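Long-range contacts in regulator of chromosome condensation (Saccharomyces cerevisiae, PDB 3OF7), which promotes the exchange of GDP for GTP on the small GTPases GSP1 and GSP2, binds chromatin and controls RNA metabolism and nuclear transport: residues A[42-47]-A[57-62]; A[70-75]-A[443-448]; A[200-205]-A[218-223]. All coordinates share one frame; numbering follows the deposited sequence.

Contact 1. Residues A[42-47]-A[57-62]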
loop_
_atom_site.group_PDB
_atom_site.type_symbol
_atom_site.label_atom_id
_atom_site.label_comp_id
_atom_site.label_asym_id
_atom_site.label_seq_id
_atom_site.Cartn_x
_atom_site.Cartn_y
_atom_site.Cartn_z
ATOM N N LEU A 42 4.231 -14.414 3.857
ATOM C CA LEU A 42 4.214 -14.929 2.484
ATOM C C LEU A 42 2.973 -15.747 2.172
ATOM O O LEU A 42 2.596 -15.872 1.012
ATOM C CB LEU A 42 5.476 -15.742 2.174
ATOM C CG LEU A 42 6.818 -15.002 2.176
ATOM C CD1 LEU A 42 7.968 -15.965 1.872
ATOM C CD2 LEU A 42 6.809 -13.833 1.188
ATOM N N GLY A 43 2.339 -16.302 3.199
ATOM C CA GLY A 43 1.156 -17.135 2.994
ATOM C C GLY A 43 1.428 -18.330 2.111
ATOM O O GLY A 43 0.565 -18.760 1.351
ATOM N N LEU A 44 2.645 -18.858 2.201
ATOM C CA LEU A 44 3.025 -20.041 1.433
ATOM C C LEU A 44 3.097 -21.282 2.334
ATOM O O LEU A 44 3.732 -22.283 1.994
ATOM C CB LEU A 44 4.337 -19.798 0.684
ATOM C CG LEU A 44 4.264 -18.803 -0.485
ATOM C CD1 LEU A 44 5.659 -18.418 -0.959
ATOM C CD2 LEU A 44 3.428 -19.325 -1.651
ATOM N N GLY A 45 2.424 -21.206 3.479
ATOM C CA GLY A 45 2.358 -22.328 4.407
ATOM C C GLY A 45 3.510 -22.379 5.398
ATOM O O GLY A 45 4.388 -21.504 5.391
ATOM N N PRO A 46 3.511 -23.415 6.258
ATOM C CA PRO A 46 4.350 -23.508 7.460
ATOM C C PRO A 46 5.811 -23.913 7.270
ATOM O O PRO A 46 6.616 -23.682 8.174
ATOM C CB PRO A 46 3.633 -24.575 8.300
ATOM C CG PRO A 46 2.939 -25.434 7.308
ATOM C CD PRO A 46 2.510 -24.499 6.200
ATOM N N LEU A 47 6.149 -24.506 6.125
ATOM C CA LEU A 47 7.485 -25.091 5.914
ATOM C C LEU A 47 8.602 -24.053 5.922
ATOM O O LEU A 47 8.450 -22.970 5.345
ATOM C CB LEU A 47 7.528 -25.902 4.614
ATOM C CG LEU A 47 6.618 -27.126 4.471
ATOM C CD1 LEU A 47 6.771 -27.745 3.080
ATOM C CD2 LEU A 47 6.874 -28.169 5.564
ATOM N N ARG A 57 6.529 -16.537 -6.369
ATOM C CA ARG A 57 6.129 -17.926 -6.236
ATOM C C ARG A 57 4.613 -18.008 -6.319
ATOM O O ARG A 57 3.907 -17.332 -5.561
ATOM C CB ARG A 57 6.629 -18.474 -4.895
ATOM C CG ARG A 57 6.165 -19.897 -4.558
ATOM C CD ARG A 57 7.103 -20.957 -5.140
ATOM N NE ARG A 57 8.478 -20.795 -4.664
ATOM C CZ ARG A 57 8.926 -21.220 -3.486
ATOM N NH1 ARG A 57 8.117 -21.851 -2.638
ATOM N NH2 ARG A 57 10.191 -21.015 -3.154
ATOM N N LEU A 58 4.110 -18.826 -7.241
ATOM C CA LEU A 58 2.664 -19.006 -7.372
ATOM C C LEU A 58 2.091 -19.528 -6.057
ATOM O O LEU A 58 2.572 -20.519 -5.519
ATOM C CB LEU A 58 2.350 -19.959 -8.528
ATOM C CG LEU A 58 0.867 -20.248 -8.772
ATOM C CD1 LEU A 58 0.156 -19.015 -9.330
ATOM C CD2 LEU A 58 0.715 -21.443 -9.718
ATOM N N ASN A 59 1.081 -18.842 -5.518
ATOM C CA ASN A 59 0.528 -19.236 -4.235
ATOM C C ASN A 59 -0.507 -20.346 -4.433
ATOM O O ASN A 59 -1.571 -20.099 -5.024
ATOM C CB ASN A 59 -0.082 -18.030 -3.502
ATOM C CG ASN A 59 -0.384 -18.328 -2.052
ATOM O OD1 ASN A 59 -1.013 -19.340 -1.737
ATOM N ND2 ASN A 59 0.066 -17.447 -1.154
ATOM N N PRO A 60 -0.196 -21.573 -3.948
ATOM C CA PRO A 60 -1.084 -22.708 -4.215
ATOM C C PRO A 60 -2.338 -22.728 -3.338
ATOM O O PRO A 60 -3.245 -23.514 -3.599
ATOM C CB PRO A 60 -0.198 -23.924 -3.925
ATOM C CG PRO A 60 0.753 -23.452 -2.865
ATOM C CD PRO A 60 0.950 -21.955 -3.094
ATOM N N PHE A 61 -2.389 -21.876 -2.317
ATOM C CA PHE A 61 -3.558 -21.794 -1.432
ATOM C C PHE A 61 -4.624 -20.825 -1.961
ATOM O O PHE A 61 -5.714 -20.695 -1.384
ATOM C CB PHE A 61 -3.121 -21.425 -0.010
ATOM C CG PHE A 61 -2.124 -22.383 0.567
ATOM C CD1 PHE A 61 -2.518 -23.671 0.942
ATOM C CD2 PHE A 61 -0.787 -22.026 0.698
ATOM C CE1 PHE A 61 -1.593 -24.582 1.454
ATOM C CE2 PHE A 61 0.150 -22.932 1.219
ATOM C CZ PHE A 61 -0.260 -24.210 1.599
ATOM N N LEU A 62 -4.299 -20.155 -3.064
ATOM C CA LEU A 62 -5.200 -19.202 -3.704
ATOM C C LEU A 62 -5.382 -19.532 -5.181
ATOM O O LEU A 62 -5.189 -18.664 -6.037
ATOM C CB LEU A 62 -4.675 -17.764 -3.534
ATOM C CG LEU A 62 -4.481 -17.304 -2.082
ATOM C CD1 LEU A 62 -3.634 -16.024 -2.015
ATOM C CD2 LEU A 62 -5.820 -17.115 -1.401
#
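The ring of Phe61 meets Leu44 edge-on: its CE2 comes within 3.6 Å of Leu44 C, and Leu44 O also lies at the rim in the ring plane. On one face sits its chain neighbour Pro60, whose CG stands 4.1 Å above the plane and off-centre; Phe61 also touches Thr132 and Pro133, just after helix 128-131. Gly45 suits the place where the ring passes the main chain, because a CB there would lie only 3.3 Å from Phe61 CE2 and would run into Pro46 CD.

The second flat group is the amide of Asn59, which serves both segments. Its ND2 donates to Gly43 O over 2.9 Å, approaching from above the carbonyl plane, 58° out of it, with the acceptor itself 26° out of the amide plane. The other amide atom, OD1, receives the backbone N of Phe61 at 2.9 Å and so closes an Asx turn. CG lies anti to the backbone N (chi1 -167°), which starts the amide on its way to Gly43. Asparagine fits because it supplies a donor and an acceptor on one short stem. Gly43 has a positive phi, which glycine adopts readily.

Leu44 packs its two methyl groups against Arg57, Asn59 and Pro60. Its CD2 touches Pro60 CD at 3.9 Å, and CD1 reaches the aliphatic CG of Arg57, also at 3.9 Å, while the guanidinium of Arg57 turns to Asn50 through NH1.

A Leu-Gly pair, here the start of Leu-Gly-Leu-Gly, recurs in RCC1 repeats. In this first repeat it is tied by the Asn59 amide, whose other end closes an Asx turn, to the chain leaving strand 56-58, an outermost strand of one blade in the beta-propeller.

Contact 2. Residues A[70-75]-A[443-448]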
loop_
_atom_site.group_PDB
_atom_site.type_symbol
_atom_site.label_atom_id
_atom_site.label_comp_id
_atom_site.label_asym_id
_atom_site.label_seq_id
_atom_site.Cartn_x
_atom_site.Cartn_y
_atom_site.Cartn_z
ATOM N N ILE A 70 -9.763 -11.603 -6.654
ATOM C CA ILE A 70 -9.852 -10.456 -7.564
ATOM C C ILE A 70 -9.315 -9.134 -6.973
ATOM O O ILE A 70 -9.300 -8.111 -7.654
ATOM C CB ILE A 70 -11.305 -10.259 -8.083
ATOM C CG1 ILE A 70 -12.320 -10.345 -6.941
ATOM C CG2 ILE A 70 -11.643 -11.329 -9.120
ATOM C CD1 ILE A 70 -12.539 -9.065 -6.173
ATOM N N SER A 71 -8.887 -9.159 -5.710
ATOM C CA SER A 71 -8.267 -7.977 -5.080
ATOM C C SER A 71 -7.417 -8.422 -3.911
ATOM O O SER A 71 -7.660 -9.460 -3.328
ATOM C CB SER A 71 -9.329 -7.006 -4.543
ATOM O OG SER A 71 -8.753 -5.721 -4.274
ATOM N N PHE A 72 -6.445 -7.606 -3.548
ATOM C CA PHE A 72 -5.736 -7.825 -2.287
ATOM C C PHE A 72 -5.139 -6.532 -1.762
ATOM O O PHE A 72 -4.938 -5.577 -2.513
ATOM C CB PHE A 72 -4.686 -8.955 -2.404
ATOM C CG PHE A 72 -3.638 -8.714 -3.461
ATOM C CD1 PHE A 72 -2.536 -7.899 -3.197
ATOM C CD2 PHE A 72 -3.754 -9.302 -4.726
ATOM C CE1 PHE A 72 -1.558 -7.664 -4.169
ATOM C CE2 PHE A 72 -2.775 -9.083 -5.709
ATOM C CZ PHE A 72 -1.677 -8.252 -5.425
ATOM N N ALA A 73 -4.893 -6.497 -0.455
ATOM C CA ALA A 73 -4.346 -5.317 0.202
ATOM C C ALA A 73 -3.248 -5.812 1.110
ATOM O O ALA A 73 -3.492 -6.631 1.993
ATOM C CB ALA A 73 -5.433 -4.578 1.012
ATOM N N VAL A 74 -2.031 -5.338 0.864
ATOM C CA VAL A 74 -0.856 -5.822 1.588
ATOM C C VAL A 74 -0.509 -4.820 2.693
ATOM O O VAL A 74 -0.290 -3.649 2.421
ATOM C CB VAL A 74 0.359 -6.011 0.652
ATOM C CG1 VAL A 74 1.559 -6.570 1.424
ATOM C CG2 VAL A 74 0.005 -6.924 -0.530
ATOM N N GLY A 75 -0.480 -5.299 3.932
ATOM C CA GLY A 75 -0.045 -4.487 5.071
ATOM C C GLY A 75 1.392 -4.808 5.464
ATOM O O GLY A 75 2.103 -5.513 4.743
ATOM N N PHE A 443 8.247 -8.096 2.116
ATOM C CA PHE A 443 7.687 -9.022 1.130
ATOM C C PHE A 443 6.800 -8.281 0.142
ATOM O O PHE A 443 6.426 -7.129 0.379
ATOM C CB PHE A 443 6.897 -10.141 1.836
ATOM C CG PHE A 443 5.557 -9.698 2.396
ATOM C CD1 PHE A 443 5.489 -8.893 3.529
ATOM C CD2 PHE A 443 4.364 -10.106 1.787
ATOM C CE1 PHE A 443 4.247 -8.486 4.060
ATOM C CE2 PHE A 443 3.119 -9.707 2.297
ATOM C CZ PHE A 443 3.058 -8.894 3.436
ATOM N N SER A 444 6.455 -8.953 -0.952
ATOM C CA SER A 444 5.582 -8.392 -1.982
ATOM C C SER A 444 4.583 -9.442 -2.475
ATOM O O SER A 444 4.795 -10.650 -2.313
ATOM C CB SER A 444 6.414 -7.877 -3.158
ATOM O OG SER A 444 7.468 -7.039 -2.712
ATOM N N VAL A 445 3.483 -8.969 -3.056
ATOM C CA VAL A 445 2.438 -9.840 -3.589
ATOM C C VAL A 445 2.016 -9.272 -4.938
ATOM O O VAL A 445 1.939 -8.047 -5.101
ATOM C CB VAL A 445 1.199 -9.899 -2.655
ATOM C CG1 VAL A 445 0.105 -10.813 -3.244
ATOM C CG2 VAL A 445 1.584 -10.364 -1.247
ATOM N N SER A 446 1.754 -10.154 -5.904
ATOM C CA SER A 446 1.200 -9.728 -7.184
ATOM C C SER A 446 0.038 -10.626 -7.621
ATOM O O SER A 446 -0.153 -11.730 -7.107
ATOM C CB SER A 446 2.281 -9.682 -8.269
ATOM O OG SER A 446 2.734 -10.991 -8.557
ATOM N N GLY A 447 -0.740 -10.122 -8.566
ATOM C CA GLY A 447 -1.818 -10.882 -9.161
ATOM C C GLY A 447 -1.760 -10.651 -10.650
ATOM O O GLY A 447 -1.657 -9.509 -11.100
ATOM N N GLY A 448 -1.793 -11.739 -11.414
ATOM C CA GLY A 448 -1.786 -11.631 -12.858
ATOM C C GLY A 448 -2.531 -12.752 -13.551
ATOM O O GLY A 448 -3.019 -13.687 -12.910
#
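Phe72 and Val74 lie against Phe443, Val445 and Gly447 on a strand running almost exactly the other way, at 169°, yet not one hydrogen bond joins the two strands. Their axes stay 8.3 Å apart because side chains fill the interval. This is the blade-to-blade packing of a beta-propeller: strand 69-74 is an edge strand of one sheet, whereas strand 443-450 lies inside the next sheet, paired with strands 30-34 and 432-439. Backbone bonds such as Ala73 with Leu80 and Ser444 with Trp34 run within each blade, and the neighbour is met mainly through apolar side chains.

Phe72 does most of the bridging, to residues 445-447. Val445 CG1 sits over one ring face in a CH-pi contact, 3.8 Å from the centroid and 16° off the normal. At the ring's edge, Phe72 CE2 meets Gly447 N at 3.7 Å. The lack of a side chain at Gly447 makes this possible, since a CB would stand 3.2 Å from Phe72 CE2. The ring also touches Leu436, so it spans two strands of the opposing blade.

Val445 is beta-branched, which suits an extended strand and gives it two methyl branches for different uses. CG1, anti to the backbone N (chi1 180°), takes the Phe72 face; the other flank of the residue meets Val74, whose CG2 lies 3.8 Å from Val445 CB. Ser444 and Ser446 point away from this interface, and Ser444 OG bonds to Ala408 O.

At the far end Phe443 leans across to Gly75, where strand 69-74 has ended: its CE1 lies 3.7 Å from Gly75 O. The shortest approach is there too, between Val74 CG1 and Phe443 CZ at 3.4 Å.

Contact 3. Residues A[200-205]-A[218-223]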
loop_
_atom_site.group_PDB
_atom_site.type_symbol
_atom_site.label_atom_id
_atom_site.label_comp_id
_atom_site.label_asym_id
_atom_site.label_seq_id
_atom_site.Cartn_x
_atom_site.Cartn_y
_atom_site.Cartn_z
ATOM N N THR A 200 -20.640 5.088 12.500
ATOM C CA THR A 200 -20.699 6.094 11.446
ATOM C C THR A 200 -20.033 7.396 11.877
ATOM O O THR A 200 -20.266 7.887 12.982
ATOM C CB THR A 200 -22.173 6.340 11.033
ATOM O OG1 THR A 200 -22.788 5.078 10.751
ATOM C CG2 THR A 200 -22.266 7.227 9.807
ATOM N N PHE A 201 -19.185 7.943 11.015
ATOM C CA PHE A 201 -18.446 9.153 11.356
ATOM C C PHE A 201 -18.574 10.205 10.275
ATOM O O PHE A 201 -17.862 11.207 10.281
ATOM C CB PHE A 201 -16.975 8.838 11.680
ATOM C CG PHE A 201 -16.284 7.979 10.647
ATOM C CD1 PHE A 201 -15.643 8.560 9.555
ATOM C CD2 PHE A 201 -16.264 6.590 10.777
ATOM C CE1 PHE A 201 -14.992 7.764 8.601
ATOM C CE2 PHE A 201 -15.616 5.793 9.827
ATOM C CZ PHE A 201 -14.988 6.386 8.739
ATOM N N SER A 202 -19.505 9.982 9.353
ATOM C CA SER A 202 -19.822 10.975 8.334
ATOM C C SER A 202 -21.287 10.888 7.906
ATOM O O SER A 202 -21.924 9.839 8.042
ATOM C CB SER A 202 -18.913 10.812 7.113
ATOM O OG SER A 202 -19.279 11.724 6.089
ATOM N N LYS A 203 -21.800 11.996 7.383
ATOM C CA LYS A 203 -23.148 12.044 6.806
ATOM C C LYS A 203 -23.124 11.510 5.371
ATOM O O LYS A 203 -24.166 11.345 4.735
ATOM C CB LYS A 203 -23.683 13.479 6.822
ATOM C CG LYS A 203 -23.815 14.088 8.220
ATOM N N TYR A 204 -21.922 11.243 4.868
ATOM C CA TYR A 204 -21.732 10.733 3.513
ATOM C C TYR A 204 -21.114 9.344 3.549
ATOM O O TYR A 204 -20.495 8.955 4.543
ATOM C CB TYR A 204 -20.844 11.687 2.713
ATOM C CG TYR A 204 -21.476 13.031 2.486
ATOM C CD1 TYR A 204 -21.326 14.063 3.418
ATOM C CD2 TYR A 204 -22.239 13.276 1.348
ATOM C CE1 TYR A 204 -21.918 15.305 3.219
ATOM C CE2 TYR A 204 -22.832 14.522 1.134
ATOM C CZ TYR A 204 -22.671 15.527 2.076
ATOM O OH TYR A 204 -23.256 16.757 1.870
ATOM N N ASN A 205 -21.292 8.593 2.467
ATOM C CA ASN A 205 -20.684 7.274 2.346
ATOM C C ASN A 205 -19.170 7.392 2.221
ATOM O O ASN A 205 -18.658 8.312 1.575
ATOM C CB ASN A 205 -21.233 6.535 1.122
ATOM C CG ASN A 205 -22.589 5.881 1.377
ATOM O OD1 ASN A 205 -23.177 6.008 2.454
ATOM N ND2 ASN A 205 -23.080 5.162 0.377
ATOM N N PHE A 218 -9.588 7.803 5.583
ATOM C CA PHE A 218 -10.846 7.525 4.878
ATOM C C PHE A 218 -11.233 8.774 4.091
ATOM O O PHE A 218 -10.979 9.905 4.535
ATOM C CB PHE A 218 -12.004 7.204 5.845
ATOM C CG PHE A 218 -11.739 6.073 6.812
ATOM C CD1 PHE A 218 -12.126 4.772 6.506
ATOM C CD2 PHE A 218 -11.136 6.315 8.046
ATOM C CE1 PHE A 218 -11.907 3.719 7.402
ATOM C CE2 PHE A 218 -10.898 5.269 8.949
ATOM C CZ PHE A 218 -11.285 3.967 8.626
ATOM N N LEU A 219 -11.850 8.565 2.928
ATOM C CA LEU A 219 -12.381 9.655 2.106
ATOM C C LEU A 219 -13.877 9.430 1.912
ATOM O O LEU A 219 -14.309 8.298 1.670
ATOM C CB LEU A 219 -11.688 9.691 0.740
ATOM C CG LEU A 219 -12.082 10.777 -0.272
ATOM C CD1 LEU A 219 -11.815 12.195 0.263
ATOM C CD2 LEU A 219 -11.307 10.554 -1.579
ATOM N N ASP A 220 -14.670 10.493 2.034
ATOM C CA ASP A 220 -16.116 10.343 1.824
ATOM C C ASP A 220 -16.601 11.001 0.534
ATOM O O ASP A 220 -15.825 11.645 -0.176
ATOM C CB ASP A 220 -16.929 10.757 3.063
ATOM C CG ASP A 220 -17.023 12.257 3.253
ATOM O OD1 ASP A 220 -16.659 13.024 2.338
ATOM O OD2 ASP A 220 -17.474 12.671 4.347
ATOM N N GLU A 221 -17.892 10.832 0.245
ATOM C CA GLU A 221 -18.502 11.328 -0.996
ATOM C C GLU A 221 -18.300 12.818 -1.256
ATOM O O GLU A 221 -18.167 13.218 -2.409
ATOM C CB GLU A 221 -20.000 11.037 -1.012
ATOM C CG GLU A 221 -20.370 9.582 -1.021
ATOM C CD GLU A 221 -21.873 9.394 -0.999
ATOM O OE1 GLU A 221 -22.458 9.195 -2.087
ATOM O OE2 GLU A 221 -22.467 9.469 0.096
ATOM N N GLU A 222 -18.289 13.634 -0.199
ATOM C CA GLU A 222 -18.130 15.089 -0.368
ATOM C C GLU A 222 -16.667 15.540 -0.410
ATOM O O GLU A 222 -16.374 16.714 -0.657
ATOM C CB GLU A 222 -18.937 15.882 0.684
ATOM C CG GLU A 222 -18.356 15.881 2.107
ATOM C CD GLU A 222 -18.929 16.996 2.989
ATOM O OE1 GLU A 222 -19.444 17.994 2.446
ATOM O OE2 GLU A 222 -18.869 16.867 4.231
ATOM N N GLY A 223 -15.745 14.604 -0.187
ATOM C CA GLY A 223 -14.326 14.918 -0.286
ATOM C C GLY A 223 -13.664 15.246 1.039
ATOM O O GLY A 223 -12.565 15.796 1.060
#
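Tyr204 and Asn205 run beside Glu221 and Asp220, with CA atoms 5.6 and 5.5 Å apart respectively, and Glu221 N donates to Asn205 O where Asp220 begins a type I turn ending at Gly223. The carboxylate of Glu221 returns the bond: its OE2 accepts Asn205 N at 2.8 Å, nearly straight (164°). Ser202 OG donates to Asp220 OD2 at 2.7 Å and accepts Tyr204 N, forming an ST turn; a hydroxyl suits this double role. OD1 of Asp220 takes Met224 N, with weak bonds from Glu222 and Gly223 besides. Glu222 lies across Tyr204, its CB 3.9 Å from the ring centroid and centred on the face. An alanine at Tyr204 would probably leave the aliphatic part of Glu222 without its ring partner and open a gap beside Met9 and His11. At the other end of the contact, the edge of Phe201 points at the face of Phe218, centroids 5.0 Å apart. The loop from strand 195-197 of the preceding blade is thus bound to the end of strand 215-220 in the next. Because main-chain and hydroxyl donors meet the Asp220 and Glu221 carboxylates, their negative charge is likely to be stabilised at this turn.

Beyond the N-terminal segment, part of which lies against contact 3, the chain enters repeat 1 and closes the short loop of contact 1, with nine residues between its segments. Strand 69-74 follows and opens contact 2, whose partner arrives only in repeat 7, after 367 residues. That long loop contains the intervening repeats and encloses contact 3, a local closure in which 12 residues separate the segments. Contact 1 precedes both in series. Contacts 1 and 2 share the sheet built from both chain ends and touch where Leu42 CD2 lies 3.7 Å from Phe443 CB. Contact 3 sits apart, its centre about 26 Å from that of contact 2. Contact 2 joins two blades near the propeller's middle; the others fasten peripheral loops.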